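Local coordinates for protein TetR family transcriptional regulator (PDB 6SRN) that probably binds DNA as a TetR-family transcriptional regulator and holds the hormone 4-(hydroxymethyl)-2-propylfuran-3-carboxylic acid in a ligand pocket, at residues A[80-85]-A[139-144]; A[45-50]-A[127-132]; A[34-39]-A[120-125]. One frame throughout, in Å; residues are numbered along the deposited sequence.

Contact 1 (A[80-85]-A[139-144]); sequences VVEEHY and ELPLPY. With LUB (4-(Hydroxymethyl)-2-propylfuran-3-carboxylic acid), chain B.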
# COMPACT_ATOMS: atom_id res chain seq x y z
N VAL A 80 -14.47 -9.83 10.27
CA VAL A 80 -14.03 -8.45 10.38
C VAL A 80 -13.68 -7.90 9.00
O VAL A 80 -14.15 -6.85 8.60
CB VAL A 80 -12.81 -8.32 11.33
CG1 VAL A 80 -12.17 -6.93 11.24
CG2 VAL A 80 -13.25 -8.61 12.75
N VAL A 81 -12.86 -8.62 8.24
CA VAL A 81 -12.50 -8.13 6.90
C VAL A 81 -13.72 -8.02 5.99
O VAL A 81 -13.93 -7.03 5.30
CB VAL A 81 -11.41 -9.03 6.26
CG1 VAL A 81 -11.13 -8.60 4.84
CG2 VAL A 81 -10.16 -8.96 7.08
N GLU A 82 -14.56 -9.03 6.00
CA GLU A 82 -15.78 -8.98 5.16
C GLU A 82 -16.64 -7.77 5.53
O GLU A 82 -17.20 -7.09 4.66
CB GLU A 82 -16.62 -10.26 5.29
CG GLU A 82 -16.06 -11.46 4.63
CD GLU A 82 -17.02 -12.62 4.89
OE1 GLU A 82 -17.74 -12.70 5.93
OE2 GLU A 82 -17.12 -13.42 4.01
N GLU A 83 -16.77 -7.48 6.82
CA GLU A 83 -17.62 -6.40 7.23
C GLU A 83 -17.07 -5.06 6.76
O GLU A 83 -17.83 -4.18 6.37
CB GLU A 83 -17.77 -6.43 8.75
CG GLU A 83 -18.38 -5.19 9.35
CD GLU A 83 -19.69 -4.82 8.72
OE1 GLU A 83 -20.44 -5.73 8.32
OE2 GLU A 83 -19.97 -3.59 8.65
N HIS A 84 -15.75 -4.91 6.82
CA HIS A 84 -15.16 -3.60 6.45
C HIS A 84 -15.32 -3.34 4.95
O HIS A 84 -15.22 -2.19 4.53
CB HIS A 84 -13.73 -3.50 7.02
CG HIS A 84 -12.59 -3.59 6.04
ND1 HIS A 84 -12.27 -4.73 5.34
CD2 HIS A 84 -11.64 -2.69 5.72
CE1 HIS A 84 -11.19 -4.52 4.61
NE2 HIS A 84 -10.77 -3.30 4.84
N TYR A 85 -15.62 -4.36 4.16
CA TYR A 85 -16.03 -4.19 2.75
C TYR A 85 -17.54 -4.08 2.54
O TYR A 85 -18.02 -3.22 1.75
CB TYR A 85 -15.50 -5.31 1.87
CG TYR A 85 -14.04 -5.39 1.74
CD1 TYR A 85 -13.25 -4.30 1.34
CD2 TYR A 85 -13.38 -6.60 1.99
CE1 TYR A 85 -11.88 -4.41 1.23
CE2 TYR A 85 -12.01 -6.71 1.87
CZ TYR A 85 -11.25 -5.62 1.47
OH TYR A 85 -9.87 -5.77 1.40
N GLU A 139 -8.46 -17.96 5.10
CA GLU A 139 -8.86 -17.58 3.75
C GLU A 139 -9.58 -16.19 3.80
O GLU A 139 -10.78 -16.16 3.87
CB GLU A 139 -9.70 -18.63 3.01
CG GLU A 139 -9.00 -19.05 1.67
CD GLU A 139 -9.90 -19.67 0.60
OE1 GLU A 139 -11.01 -20.09 0.92
OE2 GLU A 139 -9.45 -19.68 -0.58
N LEU A 140 -8.86 -15.07 3.82
CA LEU A 140 -9.51 -13.77 3.85
C LEU A 140 -9.94 -13.40 2.44
O LEU A 140 -9.36 -13.90 1.46
CB LEU A 140 -8.55 -12.69 4.40
CG LEU A 140 -7.91 -12.86 5.75
CD1 LEU A 140 -6.99 -11.68 6.00
CD2 LEU A 140 -8.90 -12.98 6.91
N PRO A 141 -10.97 -12.56 2.30
CA PRO A 141 -11.40 -12.06 0.97
C PRO A 141 -10.21 -11.42 0.22
O PRO A 141 -9.33 -10.79 0.80
CB PRO A 141 -12.50 -11.07 1.29
CG PRO A 141 -12.91 -11.28 2.72
CD PRO A 141 -11.72 -11.91 3.40
N LEU A 142 -10.22 -11.54 -1.10
CA LEU A 142 -9.22 -10.82 -1.89
C LEU A 142 -9.35 -9.33 -1.61
O LEU A 142 -10.47 -8.78 -1.64
CB LEU A 142 -9.43 -11.06 -3.39
CG LEU A 142 -8.89 -12.38 -3.97
CD1 LEU A 142 -9.37 -12.50 -5.40
CD2 LEU A 142 -7.38 -12.54 -3.93
N PRO A 143 -8.20 -8.67 -1.38
CA PRO A 143 -8.25 -7.20 -1.29
C PRO A 143 -8.52 -6.50 -2.62
O PRO A 143 -8.39 -7.10 -3.72
CB PRO A 143 -6.88 -6.85 -0.76
CG PRO A 143 -6.00 -7.92 -1.37
CD PRO A 143 -6.81 -9.15 -1.26
N TYR A 144 -8.95 -5.26 -2.53
CA TYR A 144 -9.02 -4.26 -3.63
C TYR A 144 -10.17 -4.49 -4.60
O TYR A 144 -10.73 -3.50 -5.14
CB TYR A 144 -7.67 -4.16 -4.41
CG TYR A 144 -6.47 -4.16 -3.49
CD1 TYR A 144 -6.32 -3.20 -2.47
CD2 TYR A 144 -5.50 -5.17 -3.56
CE1 TYR A 144 -5.27 -3.28 -1.59
CE2 TYR A 144 -4.44 -5.21 -2.69
CZ TYR A 144 -4.34 -4.29 -1.68
OH TYR A 144 -3.31 -4.39 -0.79
C2 LUB B . -8.47 -0.22 0.59
C4 LUB B . -7.72 -1.85 1.92
C5 LUB B . -7.32 -0.69 2.45
C6 LUB B . -8.87 0.61 -0.56
O11 LUB B . -9.77 -2.20 -1.09
C9 LUB B . -9.01 -2.59 -0.17
O10 LUB B . -8.74 -3.84 -0.01
C3 LUB B . -8.37 -1.65 0.73
C12 LUB B . -7.53 -3.15 2.70
O13 LUB B . -6.88 -4.12 1.84
O1 LUB B . -7.66 0.36 1.57
C7 LUB B . -10.11 1.41 -0.14
C8 LUB B . -10.65 2.26 -1.27
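One wall of the ligand pocket is built where Tyr85 of helix 73-86 meets Pro143 and Pro141 in the loop that leads into helix 145-161. The Tyr85 OH lies 3.5 Å from Pro143 CA, and the same hydroxyl donates to carboxylate oxygen O10 of the bound furan at 2.6 Å. From the loop side, Tyr144 N reaches O10 at 2.9 Å, so two donors grip one oxygen from the two segments. Tyr144 occupies the N-cap position of helix 145-161, and the positive end of that helix dipole may favour the charged form of the ligand acid. Gln130 NE2, itself in the pocket, also bonds the Tyr85 hydroxyl. The Tyr85 ring itself is set against His84, whose CE1 stands over one face, offset toward the rim. A nearly straight bond from His84 ND1 to Val81 O (2.8 Å, 171°), lying in the imidazole plane, fixes the rotation of that ring; its other nitrogen, NE2, comes to 3.9 Å from ligand C12. Farther from the ligand the contact turns apolar. Val81 CG1, anti to the backbone N (chi1 175°), packs on Pro141 CD at 3.7 Å, while Glu82 crosses the same proline at about a right angle, CG against CG. Within the loop, Pro143 CB lies 3.4 Å above the centre of the Tyr144 ring, whose OH bonds Asn190 of the second subunit. Such a polar grip on the ligand acid beside aromatic rings belongs to the ligand pocket of a helical TetR-family regulatory domain.

Contact 2 (A[45-50]-A[127-132]); sequences RGYRGA and ARLQSE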
# COMPACT_ATOMS: atom_id res chain seq x y z
N ARG A 45 -3.29 -5.06 17.98
CA ARG A 45 -2.34 -6.17 18.21
C ARG A 45 -1.98 -7.01 17.01
O ARG A 45 -1.01 -7.78 17.08
CB ARG A 45 -2.89 -7.11 19.29
CG ARG A 45 -3.20 -6.39 20.57
CD ARG A 45 -3.70 -7.28 21.69
NE ARG A 45 -4.29 -6.43 22.73
CZ ARG A 45 -5.05 -6.87 23.74
NH1 ARG A 45 -5.31 -8.15 23.88
NH2 ARG A 45 -5.54 -6.00 24.62
N GLY A 46 -2.74 -6.88 15.93
CA GLY A 46 -2.58 -7.74 14.76
C GLY A 46 -3.17 -9.11 15.02
O GLY A 46 -3.67 -9.40 16.11
N TYR A 47 -3.15 -9.94 14.00
CA TYR A 47 -3.76 -11.26 14.11
C TYR A 47 -3.04 -12.15 15.13
O TYR A 47 -3.69 -12.72 15.99
CB TYR A 47 -3.78 -11.93 12.74
CG TYR A 47 -4.46 -13.26 12.75
CD1 TYR A 47 -5.83 -13.35 12.67
CD2 TYR A 47 -3.74 -14.43 12.81
CE1 TYR A 47 -6.50 -14.57 12.67
CE2 TYR A 47 -4.41 -15.67 12.86
CZ TYR A 47 -5.79 -15.71 12.76
OH TYR A 47 -6.50 -16.91 12.79
N ARG A 48 -1.74 -12.29 14.98
CA ARG A 48 -0.93 -13.13 15.88
C ARG A 48 -1.16 -12.80 17.34
O ARG A 48 -1.38 -13.70 18.16
CB ARG A 48 0.58 -13.01 15.55
CG ARG A 48 1.13 -14.12 14.66
CD ARG A 48 2.66 -14.11 14.61
NE ARG A 48 3.27 -14.81 15.74
CZ ARG A 48 4.59 -14.98 15.93
NH1 ARG A 48 5.47 -14.49 15.06
NH2 ARG A 48 5.02 -15.64 17.00
N GLY A 49 -1.12 -11.51 17.67
CA GLY A 49 -1.24 -11.05 19.05
C GLY A 49 -2.64 -11.02 19.62
O GLY A 49 -2.83 -10.95 20.83
N ALA A 50 -3.64 -11.10 18.76
CA ALA A 50 -5.01 -11.16 19.20
C ALA A 50 -5.31 -12.60 19.67
O ALA A 50 -4.71 -13.54 19.18
CB ALA A 50 -5.94 -10.81 18.04
N ALA A 127 -8.02 -3.46 7.43
CA ALA A 127 -6.79 -3.12 6.74
C ALA A 127 -5.59 -3.83 7.34
O ALA A 127 -4.74 -4.39 6.62
CB ALA A 127 -6.56 -1.60 6.70
N ARG A 128 -5.50 -3.87 8.67
CA ARG A 128 -4.36 -4.53 9.26
C ARG A 128 -4.35 -6.01 8.98
O ARG A 128 -3.29 -6.57 8.68
CB ARG A 128 -4.31 -4.29 10.78
CG ARG A 128 -3.08 -4.93 11.41
CD ARG A 128 -2.74 -4.32 12.74
NE ARG A 128 -1.50 -4.92 13.26
CZ ARG A 128 -0.89 -4.51 14.37
NH1 ARG A 128 -1.40 -3.54 15.09
NH2 ARG A 128 0.26 -5.08 14.76
N LEU A 129 -5.50 -6.67 9.06
CA LEU A 129 -5.56 -8.11 8.73
C LEU A 129 -5.15 -8.36 7.28
O LEU A 129 -4.37 -9.30 7.01
CB LEU A 129 -6.95 -8.63 9.03
CG LEU A 129 -7.34 -8.61 10.52
CD1 LEU A 129 -8.83 -8.82 10.69
CD2 LEU A 129 -6.56 -9.65 11.29
N GLN A 130 -5.63 -7.53 6.35
CA GLN A 130 -5.20 -7.65 4.93
C GLN A 130 -3.71 -7.33 4.73
O GLN A 130 -3.05 -7.89 3.82
CB GLN A 130 -6.01 -6.75 4.02
CG GLN A 130 -7.46 -7.13 3.91
CD GLN A 130 -7.69 -8.40 3.12
OE1 GLN A 130 -7.07 -9.42 3.39
NE2 GLN A 130 -8.61 -8.34 2.20
N SER A 131 -3.15 -6.45 5.56
CA SER A 131 -1.72 -6.14 5.46
C SER A 131 -0.89 -7.34 5.79
O SER A 131 0.24 -7.49 5.27
CB SER A 131 -1.31 -5.02 6.45
OG SER A 131 -0.92 -5.59 7.72
N GLU A 132 -1.41 -8.17 6.70
CA GLU A 132 -0.80 -9.33 7.26
C GLU A 132 -1.17 -10.57 6.47
O GLU A 132 -0.78 -11.63 6.82
CB GLU A 132 -1.18 -9.49 8.75
CG GLU A 132 -0.81 -8.21 9.51
CD GLU A 132 -0.92 -8.23 11.02
OE1 GLU A 132 -1.54 -9.20 11.53
OE2 GLU A 132 -0.41 -7.24 11.66
O HOH W 1 -0.21 -11.21 12.52
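Arg128 lays the flat face of its guanidinium on the backbone at Gly46, with Gly46 N 3.4 Å above the centre of the group and Arg45 C nearer its rim. With CG anti to the backbone N (chi1 -177°) and the chain extended to NE, the side chain reaches across to Gly46. While its face is used in this way, its edge is used for bonding: NE points in plane at Glu132 OE2, 3.0 Å away, in a salt bridge that meets the carboxylate from above its own plane. NH1 is held by Ala43 O. Glu132 turns its other oxygen to the neighbouring helix, where OE1 accepts from Tyr47 N at 3.0 Å in an almost straight bond (171°) on its syn side. The same oxygen receives a water at 2.6 Å, and this water accepts in turn from Arg48 N. Beyond the charged groups, Leu129 CD2 touches Tyr47 CB at 3.9 Å and stands at the edge of the phenol ring; the two side chains cross at about a right angle. The Tyr47 ring also forms a cation-pi contact with Lys73. Helix 45-49 is kinked here, and the amides of Tyr47 and Arg48 have no bond to the preceding turn. The carboxylate of Glu132 serves both N-H groups, one directly and one through water, and its charge is probably balanced by Arg128, so that Glu132 ties the kink to the end of helix 121-131.

Contact 3 (A[34-39]-A[120-125]); sequences ILEAAS and DPVMQA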
# COMPACT_ATOMS: atom_id res chain seq x y z
N ILE A 34 -19.51 -8.21 19.34
CA ILE A 34 -18.33 -9.09 19.34
C ILE A 34 -17.36 -8.64 18.25
O ILE A 34 -16.16 -8.58 18.48
CB ILE A 34 -18.73 -10.58 19.17
CG1 ILE A 34 -19.64 -11.02 20.32
CG2 ILE A 34 -17.50 -11.47 19.07
CD1 ILE A 34 -20.40 -12.31 20.06
N LEU A 35 -17.88 -8.36 17.07
CA LEU A 35 -17.06 -7.92 15.95
C LEU A 35 -16.35 -6.61 16.27
O LEU A 35 -15.20 -6.45 15.89
CB LEU A 35 -17.90 -7.74 14.68
CG LEU A 35 -18.17 -8.91 13.75
CD1 LEU A 35 -18.86 -8.39 12.48
CD2 LEU A 35 -16.89 -9.63 13.35
N GLU A 36 -17.00 -5.68 16.98
CA GLU A 36 -16.36 -4.42 17.34
C GLU A 36 -15.19 -4.64 18.31
O GLU A 36 -14.11 -4.08 18.12
CB GLU A 36 -17.39 -3.48 17.93
CG GLU A 36 -16.97 -2.03 18.00
CD GLU A 36 -16.83 -1.33 16.62
OE1 GLU A 36 -17.52 -1.67 15.58
OE2 GLU A 36 -16.06 -0.35 16.57
N ALA A 37 -15.41 -5.48 19.32
CA ALA A 37 -14.34 -5.83 20.24
C ALA A 37 -13.19 -6.54 19.56
O ALA A 37 -12.03 -6.21 19.82
CB ALA A 37 -14.88 -6.69 21.38
N ALA A 38 -13.51 -7.47 18.68
CA ALA A 38 -12.49 -8.15 17.93
C ALA A 38 -11.69 -7.15 17.08
O ALA A 38 -10.48 -7.26 16.97
CB ALA A 38 -13.10 -9.20 17.04
N SER A 39 -12.40 -6.22 16.51
CA SER A 39 -11.75 -5.21 15.65
C SER A 39 -10.78 -4.38 16.44
O SER A 39 -9.70 -4.06 15.97
CB SER A 39 -12.79 -4.34 14.98
OG SER A 39 -13.51 -5.11 14.01
N ASP A 120 -12.51 4.32 12.68
CA ASP A 120 -13.39 3.17 12.93
C ASP A 120 -12.55 1.90 13.10
O ASP A 120 -11.86 1.49 12.19
CB ASP A 120 -14.39 2.99 11.78
CG ASP A 120 -15.43 1.97 12.08
OD1 ASP A 120 -15.13 0.98 12.78
OD2 ASP A 120 -16.58 2.13 11.55
N PRO A 121 -12.61 1.27 14.29
CA PRO A 121 -11.84 0.08 14.48
C PRO A 121 -12.07 -1.02 13.46
O PRO A 121 -11.13 -1.80 13.18
CB PRO A 121 -12.25 -0.40 15.86
CG PRO A 121 -12.65 0.84 16.60
CD PRO A 121 -13.31 1.67 15.54
N VAL A 122 -13.29 -1.19 12.97
CA VAL A 122 -13.53 -2.28 11.99
C VAL A 122 -12.70 -2.03 10.71
O VAL A 122 -12.17 -2.98 10.11
CB VAL A 122 -15.02 -2.45 11.69
CG1 VAL A 122 -15.24 -3.50 10.60
CG2 VAL A 122 -15.75 -2.83 12.96
N MET A 123 -12.63 -0.77 10.28
CA MET A 123 -11.82 -0.45 9.11
C MET A 123 -10.35 -0.62 9.40
O MET A 123 -9.62 -1.14 8.54
CB MET A 123 -12.13 0.97 8.65
CG MET A 123 -13.57 1.20 8.20
SD MET A 123 -13.93 0.36 6.63
CE MET A 123 -13.02 1.38 5.59
N GLN A 124 -9.91 -0.17 10.55
CA GLN A 124 -8.51 -0.27 10.87
C GLN A 124 -8.09 -1.76 10.96
O GLN A 124 -7.03 -2.16 10.51
CB GLN A 124 -8.22 0.43 12.18
CG GLN A 124 -8.53 1.93 12.10
CD GLN A 124 -8.61 2.63 13.42
OE1 GLN A 124 -8.54 2.02 14.48
NE2 GLN A 124 -8.73 3.93 13.36
N ALA A 125 -8.95 -2.57 11.55
CA ALA A 125 -8.70 -3.99 11.68
C ALA A 125 -8.73 -4.68 10.33
O ALA A 125 -7.89 -5.53 10.04
CB ALA A 125 -9.70 -4.62 12.61
O HOH W 2 -17.79 -0.28 12.89
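Ser39 and Val122 bring their CA atoms within 5.0 Å of each other where helix 34-39 crosses helix 121-125 at 53°, with the axes 8.6 Å apart. This is a close helix-helix packing in the all-helical TetR fold, and it joins the helix that precedes the predicted helix-turn-helix to a helix of the ligand-binding region. Small groups make the close approach possible. Ala125 CB abuts the carbonyl of Ser39, 3.4 Å from its O, and Ser39 CB rests against the carbonyl oxygen of Pro121. Val122 supplies one branch to two partners: CG2, which is anti to its own carbonyl carbon, lies 3.4 Å from Ser39 OG and also touches Glu36. In Glu36 a bend at chi2 (69°) turns CD toward the first turn of helix 121-131, where OE1 lies by Val122 CG2 and OE2 at 3.6 Å from Pro121 CD. Val122 and Glu36 run at about a right angle to each other. Asp120 stands at the N-cap, where OD1 accepts from Val122 N at 2.9 Å, reached on its anti side, 31° out of the carboxylate plane. The carboxylates of Glu36 and Asp120 approach to 4.1 Å (OE2 to OD1), a close approach of like charges that is probably eased by a water within hydrogen-bonding distance of Glu36 OE1 and Asp120 OD1 and by Arg87, which forms a salt bridge with Asp120 OD2. The Ser39 hydroxyl meets the second helix through carbon atoms of Val122, and its proton goes back into its own helix: OG donates to Leu35 O at 2.9 Å, reaching that oxygen from the face opposite to the one used by Ser39 N.

How the contacts relate
Along the chain the six segments come as 34-39, 45-50, 80-85, 120-125, 127-132 and 139-144, and every pair of contacts interlaces. Contacts 2 and 3 both join helix 31-49 to helix 121-131, with centres 11 Å apart. Contact 1, 12 Å from contact 2 and 13 Å from contact 3, adds helix 73-86 and the loop before helix 145-161. Gln130 links contacts 1 and 2, through probable hydrogen bonds to Tyr85 OH and Pro141 O, while Val80 packs on Ser39 and Ala125 of contact 3. Helix 121-131 thus lies between the ligand pocket and the DNA-binding region, a position consistent with relaying ligand binding in this family.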